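Side-chain contacts in formimidoylglutamase (Bacillus subtilis, PDB 3M1R), which hydrolyses N-formimidoyl-L-glutamate to L-glutamate and formamide in histidine breakdown, using two manganese ions per subunit: residues K102-I107 / D129-Y134; Y134-A139 / G285-E290. All coordinates share one frame; numbering follows the deposited sequence.

Contact 1: residues K102-I107 / D129-Y134. With CA (calcium ion), chain B.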
ATOM      1  N   LYS D 102      14.888  31.232  -6.752  1.00 60.13           N
ATOM      2  CA  LYS D 102      14.693  31.435  -8.173  1.00 63.69           C
ATOM      3  C   LYS D 102      13.255  31.071  -8.522  1.00 60.66           C
ATOM      4  O   LYS D 102      12.578  31.789  -9.261  1.00 53.54           O
ATOM      5  CB  LYS D 102      15.665  30.555  -8.949  1.00 69.72           C
ATOM      6  CG  LYS D 102      16.099  31.118 -10.270  1.00 77.01           C
ATOM      7  CD  LYS D 102      17.238  30.298 -10.862  1.00 84.34           C
ATOM      8  CE  LYS D 102      18.449  30.260  -9.940  1.00 88.39           C
ATOM      9  NZ  LYS D 102      19.146  31.579  -9.846  1.00 92.98           N
ATOM     10  N   SER D 103      12.797  29.944  -7.978  1.00 60.51           N
ATOM     11  CA  SER D 103      11.436  29.467  -8.202  1.00 52.08           C
ATOM     12  C   SER D 103      10.389  30.514  -7.826  1.00 52.14           C
ATOM     13  O   SER D 103       9.417  30.744  -8.564  1.00 49.87           O
ATOM     14  CB  SER D 103      11.195  28.182  -7.416  1.00 50.73           C
ATOM     15  OG  SER D 103      11.774  27.071  -8.070  1.00 53.42           O
ATOM     16  N   HIS D 104      10.590  31.147  -6.676  1.00 55.12           N
ATOM     17  CA  HIS D 104       9.689  32.196  -6.226  1.00 54.83           C
ATOM     18  C   HIS D 104       9.646  33.379  -7.180  1.00 53.72           C
ATOM     19  O   HIS D 104       8.568  33.923  -7.441  1.00 49.00           O
ATOM     20  CB  HIS D 104      10.029  32.645  -4.809  1.00 57.10           C
ATOM     21  CG  HIS D 104       9.405  31.791  -3.756  1.00 60.33           C
ATOM     22  ND1 HIS D 104       8.109  31.976  -3.321  1.00 62.43           N
ATOM     23  CD2 HIS D 104       9.890  30.733  -3.064  1.00 59.14           C
ATOM     24  CE1 HIS D 104       7.826  31.067  -2.405  1.00 64.20           C
ATOM     25  NE2 HIS D 104       8.890  30.303  -2.229  1.00 62.36           N
ATOM     26  N   HIS D 105      10.800  33.769  -7.713  1.00 48.23           N
ATOM     27  CA  HIS D 105      10.822  34.849  -8.700  1.00 55.21           C
ATOM     28  C   HIS D 105      10.070  34.465  -9.976  1.00 55.45           C
ATOM     29  O   HIS D 105       9.337  35.281 -10.543  1.00 52.53           O
ATOM     30  CB  HIS D 105      12.248  35.280  -9.020  1.00 66.25           C
ATOM     31  CG  HIS D 105      12.904  36.042  -7.910  1.00 79.63           C
ATOM     32  ND1 HIS D 105      13.976  35.549  -7.198  1.00 84.45           N
ATOM     33  CD2 HIS D 105      12.623  37.255  -7.376  1.00 86.54           C
ATOM     34  CE1 HIS D 105      14.337  36.430  -6.282  1.00 87.11           C
ATOM     35  NE2 HIS D 105      13.532  37.473  -6.368  1.00 91.15           N
ATOM     36  N   HIS D 106      10.243  33.223 -10.425  1.00 46.49           N
ATOM     37  CA  HIS D 106       9.457  32.735 -11.549  1.00 46.54           C
ATOM     38  C   HIS D 106       7.981  33.008 -11.281  1.00 53.02           C
ATOM     39  O   HIS D 106       7.268  33.561 -12.126  1.00 50.90           O
ATOM     40  CB  HIS D 106       9.658  31.243 -11.741  1.00 40.90           C
ATOM     41  CG  HIS D 106      11.016  30.873 -12.230  1.00 46.84           C
ATOM     42  ND1 HIS D 106      11.972  31.814 -12.563  1.00 52.72           N
ATOM     43  CD2 HIS D 106      11.585  29.668 -12.455  1.00 51.26           C
ATOM     44  CE1 HIS D 106      13.065  31.205 -12.961  1.00 54.85           C
ATOM     45  NE2 HIS D 106      12.865  29.897 -12.910  1.00 56.27           N
ATOM     46  N   ILE D 107       7.536  32.630 -10.086  1.00 48.75           N
ATOM     47  CA  ILE D 107       6.133  32.758  -9.718  1.00 45.81           C
ATOM     48  C   ILE D 107       5.682  34.206  -9.717  1.00 49.08           C
ATOM     49  O   ILE D 107       4.667  34.543 -10.322  1.00 44.56           O
ATOM     50  CB  ILE D 107       5.850  32.134  -8.342  1.00 47.03           C
ATOM     51  CG1 ILE D 107       6.274  30.652  -8.343  1.00 42.60           C
ATOM     52  CG2 ILE D 107       4.384  32.314  -7.980  1.00 45.70           C
ATOM     53  CD1 ILE D 107       6.207  29.959  -6.984  1.00 39.64           C
ATOM     54  N   ASP D 129       3.236  23.916  -2.526  1.00 34.34           N
ATOM     55  CA  ASP D 129       3.183  23.954  -1.073  1.00 39.67           C
ATOM     56  C   ASP D 129       2.836  25.355  -0.579  1.00 31.81           C
ATOM     57  O   ASP D 129       2.629  26.259  -1.376  1.00 29.72           O
ATOM     58  CB  ASP D 129       4.498  23.450  -0.466  1.00 40.66           C
ATOM     59  CG  ASP D 129       5.659  24.378  -0.736  1.00 46.52           C
ATOM     60  OD1 ASP D 129       5.424  25.587  -0.972  1.00 43.37           O
ATOM     61  OD2 ASP D 129       6.815  23.891  -0.716  1.00 50.96           O
ATOM     62  N   ASN D 130       2.788  25.537   0.735  1.00 36.06           N
ATOM     63  CA  ASN D 130       2.287  26.788   1.278  1.00 44.01           C
ATOM     64  C   ASN D 130       3.167  27.990   0.951  1.00 40.74           C
ATOM     65  O   ASN D 130       2.698  29.131   0.957  1.00 42.20           O
ATOM     66  CB  ASN D 130       2.016  26.689   2.789  1.00 49.13           C
ATOM     67  CG  ASN D 130       0.766  27.473   3.205  1.00 58.73           C
ATOM     68  OD1 ASN D 130       0.117  27.146   4.200  1.00 52.57           O
ATOM     69  ND2 ASN D 130       0.414  28.512   2.417  1.00 58.64           N
ATOM     70  N   SER D 131       4.435  27.736   0.646  1.00 33.28           N
ATOM     71  CA  SER D 131       5.381  28.839   0.453  1.00 32.36           C
ATOM     72  C   SER D 131       5.032  29.726  -0.746  1.00 33.35           C
ATOM     73  O   SER D 131       5.478  30.858  -0.812  1.00 41.54           O
ATOM     74  CB  SER D 131       6.799  28.302   0.284  1.00 37.04           C
ATOM     75  OG  SER D 131       6.969  27.762  -1.010  1.00 40.86           O
ATOM     76  N   ILE D 132       4.237  29.212  -1.695  1.00 35.16           N
ATOM     77  CA  ILE D 132       3.936  29.967  -2.915  1.00 35.68           C
ATOM     78  C   ILE D 132       3.068  31.186  -2.643  1.00 42.79           C
ATOM     79  O   ILE D 132       2.993  32.085  -3.473  1.00 44.56           O
ATOM     80  CB  ILE D 132       3.252  29.099  -4.025  1.00 31.73           C
ATOM     81  CG1 ILE D 132       1.769  28.869  -3.717  1.00 30.61           C
ATOM     82  CG2 ILE D 132       3.980  27.763  -4.195  1.00 35.79           C
ATOM     83  CD1 ILE D 132       0.977  28.253  -4.886  1.00 29.28           C
ATOM     84  N   SER D 133       2.411  31.210  -1.486  1.00 42.32           N
ATOM     85  CA  SER D 133       1.468  32.282  -1.167  1.00 39.93           C
ATOM     86  C   SER D 133       2.131  33.644  -1.068  1.00 45.18           C
ATOM     87  O   SER D 133       1.477  34.689  -1.230  1.00 46.47           O
ATOM     88  CB  SER D 133       0.698  31.974   0.118  1.00 40.63           C
ATOM     89  OG  SER D 133      -0.105  30.822  -0.052  1.00 41.48           O
ATOM     90  N   TYR D 134       3.430  33.653  -0.808  1.00 46.65           N
ATOM     91  CA  TYR D 134       4.131  34.920  -0.804  1.00 47.44           C
ATOM     92  C   TYR D 134       4.150  35.514  -2.204  1.00 51.51           C
ATOM     93  O   TYR D 134       3.743  36.658  -2.400  1.00 55.89           O
ATOM     94  CB  TYR D 134       5.556  34.778  -0.295  1.00 48.51           C
ATOM     95  CG  TYR D 134       6.380  36.003  -0.570  1.00 49.57           C
ATOM     96  CD1 TYR D 134       6.362  37.085   0.305  1.00 47.32           C
ATOM     97  CD2 TYR D 134       7.179  36.085  -1.704  1.00 53.10           C
ATOM     98  CE1 TYR D 134       7.122  38.212   0.062  1.00 51.41           C
ATOM     99  CE2 TYR D 134       7.951  37.221  -1.958  1.00 54.30           C
ATOM    100  CZ  TYR D 134       7.907  38.278  -1.074  1.00 54.42           C
ATOM    101  OH  TYR D 134       8.656  39.403  -1.316  1.00 61.28           O
TER
HETATM  102 CA    CA B 322      -0.017  26.596   6.509  1.00 84.93          CA
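Ile107 turns CG1 anti to its own carbonyl carbon (chi1 -57°) and extends on to CD1, while Ile132 places CG2 in the corresponding position, anti to its carbonyl carbon. CD1 of Ile107 meets CG2 of Ile132 at 4.2 Å, the side chains crossing at about a right angle, and branched aliphatic residues suit this buried, apolar meeting of helix and turn. Nearly one helical turn earlier, the flat His104 ring brings NE2 to 3.4 Å from OG of Ser131; the Ser131 carbonyl lies at the ring edge, though its modelled position is doubtful. An alanine at His104 removes this ring and is likely to open a gap beside Ser131, whose OG would lose the nearby NE2. The turn has its own brace: Asp129 OD1 accepts from Ser131 OG at 2.7 Å through its syn lone pair, and from Ser131 N at 2.9 Å, the latter from 43° above the carboxylate plane, making an Asx turn. Asn130, between them, shares a calcium ion with Asp153, Asp157 and Asp245, where manganese probably sits in the working enzyme. Helix 100-117 thus backs the entry to helix 133-141, and Ile107 and Ile132 both rest on Val45 of strand 39-45.

Contact 2: residues Y134-A139 / G285-E290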
ATOM      1  N   TYR D 134       3.430  33.653  -0.808  1.00 46.65           N
ATOM      2  CA  TYR D 134       4.131  34.920  -0.804  1.00 47.44           C
ATOM      3  C   TYR D 134       4.150  35.514  -2.204  1.00 51.51           C
ATOM      4  O   TYR D 134       3.743  36.658  -2.400  1.00 55.89           O
ATOM      5  CB  TYR D 134       5.556  34.778  -0.295  1.00 48.51           C
ATOM      6  CG  TYR D 134       6.380  36.003  -0.570  1.00 49.57           C
ATOM      7  CD1 TYR D 134       6.362  37.085   0.305  1.00 47.32           C
ATOM      8  CD2 TYR D 134       7.179  36.085  -1.704  1.00 53.10           C
ATOM      9  CE1 TYR D 134       7.122  38.212   0.062  1.00 51.41           C
ATOM     10  CE2 TYR D 134       7.951  37.221  -1.958  1.00 54.30           C
ATOM     11  CZ  TYR D 134       7.907  38.278  -1.074  1.00 54.42           C
ATOM     12  OH  TYR D 134       8.656  39.403  -1.316  1.00 61.28           O
ATOM     13  N   SER D 135       4.627  34.742  -3.178  1.00 44.10           N
ATOM     14  CA  SER D 135       4.752  35.262  -4.542  1.00 50.33           C
ATOM     15  C   SER D 135       3.399  35.560  -5.224  1.00 44.90           C
ATOM     16  O   SER D 135       3.270  36.537  -5.957  1.00 48.41           O
ATOM     17  CB  SER D 135       5.613  34.336  -5.409  1.00 54.50           C
ATOM     18  OG  SER D 135       6.948  34.263  -4.926  1.00 58.67           O
ATOM     19  N   THR D 136       2.396  34.723  -4.991  1.00 41.45           N
ATOM     20  CA  THR D 136       1.118  34.903  -5.677  1.00 45.55           C
ATOM     21  C   THR D 136       0.417  36.166  -5.188  1.00 50.43           C
ATOM     22  O   THR D 136       0.061  37.029  -5.982  1.00 57.52           O
ATOM     23  CB  THR D 136       0.204  33.697  -5.474  1.00 37.72           C
ATOM     24  OG1 THR D 136       0.224  33.334  -4.092  1.00 40.44           O
ATOM     25  CG2 THR D 136       0.700  32.539  -6.289  1.00 38.56           C
ATOM     26  N   ILE D 137       0.241  36.266  -3.875  1.00 51.29           N
ATOM     27  CA  ILE D 137      -0.357  37.438  -3.243  1.00 49.13           C
ATOM     28  C   ILE D 137       0.375  38.741  -3.552  1.00 55.19           C
ATOM     29  O   ILE D 137      -0.249  39.749  -3.866  1.00 58.73           O
ATOM     30  CB  ILE D 137      -0.484  37.235  -1.732  1.00 42.60           C
ATOM     31  CG1 ILE D 137      -1.489  36.118  -1.458  1.00 46.61           C
ATOM     32  CG2 ILE D 137      -0.924  38.503  -1.065  1.00 43.56           C
ATOM     33  CD1 ILE D 137      -1.589  35.716  -0.012  1.00 51.80           C
ATOM     34  N   LYS D 138       1.697  38.727  -3.477  1.00 55.47           N
ATOM     35  CA  LYS D 138       2.465  39.915  -3.830  1.00 55.26           C
ATOM     36  C   LYS D 138       2.136  40.397  -5.250  1.00 55.78           C
ATOM     37  O   LYS D 138       2.092  41.593  -5.505  1.00 57.33           O
ATOM     38  CB  LYS D 138       3.952  39.617  -3.704  1.00 54.62           C
ATOM     39  CG  LYS D 138       4.907  40.751  -4.067  1.00 57.96           C
ATOM     40  CD  LYS D 138       6.327  40.355  -3.629  1.00 60.96           C
ATOM     41  CE  LYS D 138       7.407  40.898  -4.554  1.00 71.16           C
ATOM     42  NZ  LYS D 138       8.650  40.063  -4.460  1.00 71.34           N
ATOM     43  N   ALA D 139       1.924  39.460  -6.172  1.00 57.55           N
ATOM     44  CA  ALA D 139       1.593  39.807  -7.548  1.00 55.84           C
ATOM     45  C   ALA D 139       0.207  40.412  -7.591  1.00 52.46           C
ATOM     46  O   ALA D 139      -0.012  41.426  -8.241  1.00 55.52           O
ATOM     47  CB  ALA D 139       1.661  38.587  -8.439  1.00 53.01           C
ATOM     48  N   GLY D 285      -8.776  36.182  -6.878  1.00 53.14           N
ATOM     49  CA  GLY D 285      -8.172  34.883  -7.120  1.00 39.42           C
ATOM     50  C   GLY D 285      -8.375  33.884  -5.995  1.00 37.17           C
ATOM     51  O   GLY D 285      -8.862  34.214  -4.916  1.00 39.22           O
ATOM     52  N   ILE D 286      -8.038  32.633  -6.274  1.00 31.00           N
ATOM     53  CA  ILE D 286      -8.049  31.611  -5.261  1.00 34.77           C
ATOM     54  C   ILE D 286      -6.867  30.677  -5.531  1.00 39.76           C
ATOM     55  O   ILE D 286      -6.507  30.398  -6.691  1.00 39.82           O
ATOM     56  CB  ILE D 286      -9.399  30.851  -5.208  1.00 37.74           C
ATOM     57  CG1 ILE D 286      -9.402  29.831  -4.063  1.00 41.37           C
ATOM     58  CG2 ILE D 286      -9.706  30.169  -6.538  1.00 28.70           C
ATOM     59  CD1 ILE D 286     -10.731  29.099  -3.899  1.00 41.89           C
ATOM     60  N   GLU D 287      -6.237  30.228  -4.455  1.00 39.21           N
ATOM     61  CA  GLU D 287      -5.162  29.255  -4.561  1.00 37.15           C
ATOM     62  C   GLU D 287      -5.442  28.105  -3.610  1.00 38.02           C
ATOM     63  O   GLU D 287      -6.052  28.281  -2.564  1.00 42.89           O
ATOM     64  CB  GLU D 287      -3.816  29.901  -4.233  1.00 35.19           C
ATOM     65  CG  GLU D 287      -3.700  30.302  -2.783  1.00 40.56           C
ATOM     66  CD  GLU D 287      -2.413  31.067  -2.489  1.00 50.03           C
ATOM     67  OE1 GLU D 287      -1.666  31.385  -3.439  1.00 47.52           O
ATOM     68  OE2 GLU D 287      -2.155  31.357  -1.303  1.00 54.53           O
ATOM     69  N   ILE D 288      -5.003  26.919  -3.994  1.00 38.08           N
ATOM     70  CA  ILE D 288      -5.100  25.763  -3.127  1.00 43.07           C
ATOM     71  C   ILE D 288      -3.706  25.217  -2.881  1.00 41.41           C
ATOM     72  O   ILE D 288      -2.951  24.960  -3.826  1.00 41.34           O
ATOM     73  CB  ILE D 288      -5.965  24.696  -3.766  1.00 41.17           C
ATOM     74  CG1 ILE D 288      -7.363  25.275  -4.004  1.00 32.10           C
ATOM     75  CG2 ILE D 288      -6.004  23.431  -2.888  1.00 28.24           C
ATOM     76  CD1 ILE D 288      -8.236  24.358  -4.793  1.00 35.81           C
ATOM     77  N   VAL D 289      -3.351  25.082  -1.610  1.00 31.75           N
ATOM     78  CA  VAL D 289      -2.036  24.583  -1.266  1.00 36.29           C
ATOM     79  C   VAL D 289      -2.104  23.392  -0.325  1.00 34.99           C
ATOM     80  O   VAL D 289      -3.150  23.094   0.261  1.00 33.13           O
ATOM     81  CB  VAL D 289      -1.140  25.687  -0.630  1.00 30.28           C
ATOM     82  CG1 VAL D 289      -0.831  26.771  -1.637  1.00 33.73           C
ATOM     83  CG2 VAL D 289      -1.804  26.275   0.619  1.00 32.71           C
ATOM     84  N   GLU D 290      -0.967  22.711  -0.237  1.00 30.48           N
ATOM     85  CA  GLU D 290      -0.694  21.677   0.749  1.00 31.15           C
ATOM     86  C   GLU D 290      -1.395  20.348   0.490  1.00 32.97           C
ATOM     87  O   GLU D 290      -1.502  19.511   1.377  1.00 34.20           O
ATOM     88  CB  GLU D 290      -0.910  22.208   2.176  1.00 25.71           C
ATOM     89  CG  GLU D 290       0.121  23.281   2.567  1.00 32.50           C
ATOM     90  CD  GLU D 290       1.578  22.741   2.710  1.00 51.90           C
ATOM     91  OE1 GLU D 290       2.518  23.335   2.134  1.00 48.54           O
ATOM     92  OE2 GLU D 290       1.796  21.735   3.418  1.00 51.84           O
TER
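Thr136 OG1 lies 2.8 Å from Glu287 OE1, joining helix 133-141 to strand 283-289 packed against it. The carbonyl oxygen of Ile132, one turn back in the chain, is also within reach of the one proton on this hydroxyl, and which acceptor takes it is not settled. Threonine suits the place because its first torsion (chi1 46°) sets OG1 between the backbone N and the carbonyl carbon, close to both acceptors, and its side chain also touches Ile107 of helix 100-117. Glutamate suits the strand because its chain, extended beyond CG, spans the layer between sheet and helix. The two side chains approach obliquely, and OE1 does the touching, OE2 of Glu287 being 4.2 Å from Thr136 OG1. That second oxygen is bonded instead to Ser243 OG on neighbouring strand 239-245 and to Ser133 OG, near the N-terminal end of helix 133-141. Beside this polar cluster, Phe241 packs against both Ile137 and Glu287. The contact lies behind the metal-binding turn, the side chain of Glu287 being about 5 Å from that of Asn130, so it is a neighbour of the site. The hydroxyls of Ser133 and Ser243, and possibly that of Thr136, meet the buried carboxylate and would probably help a negative charge persist there.

Overall arrangement
Both contacts are buried, contact 2 nearer the centre of the chain, about 7 Å from it to the contact's own centre against about 13 Å for contact 1. They share helix 133-141, which follows strand 121-127 in the parallel alpha/beta fold of the arginase family: contact 1 ties its entry to helix 100-117, contact 2 ties its body to the central strand 283-289. Contact 1 buries more surface, mainly by apolar and ring packing; contact 2 is small and polar, resting on one carboxylate. Two probable hydrogen bonds join them: Ser133 OG to Glu287 OE2 at 2.5 Å, and Asn130 N to OE1 of Glu290, just past the strand, at 2.6 Å.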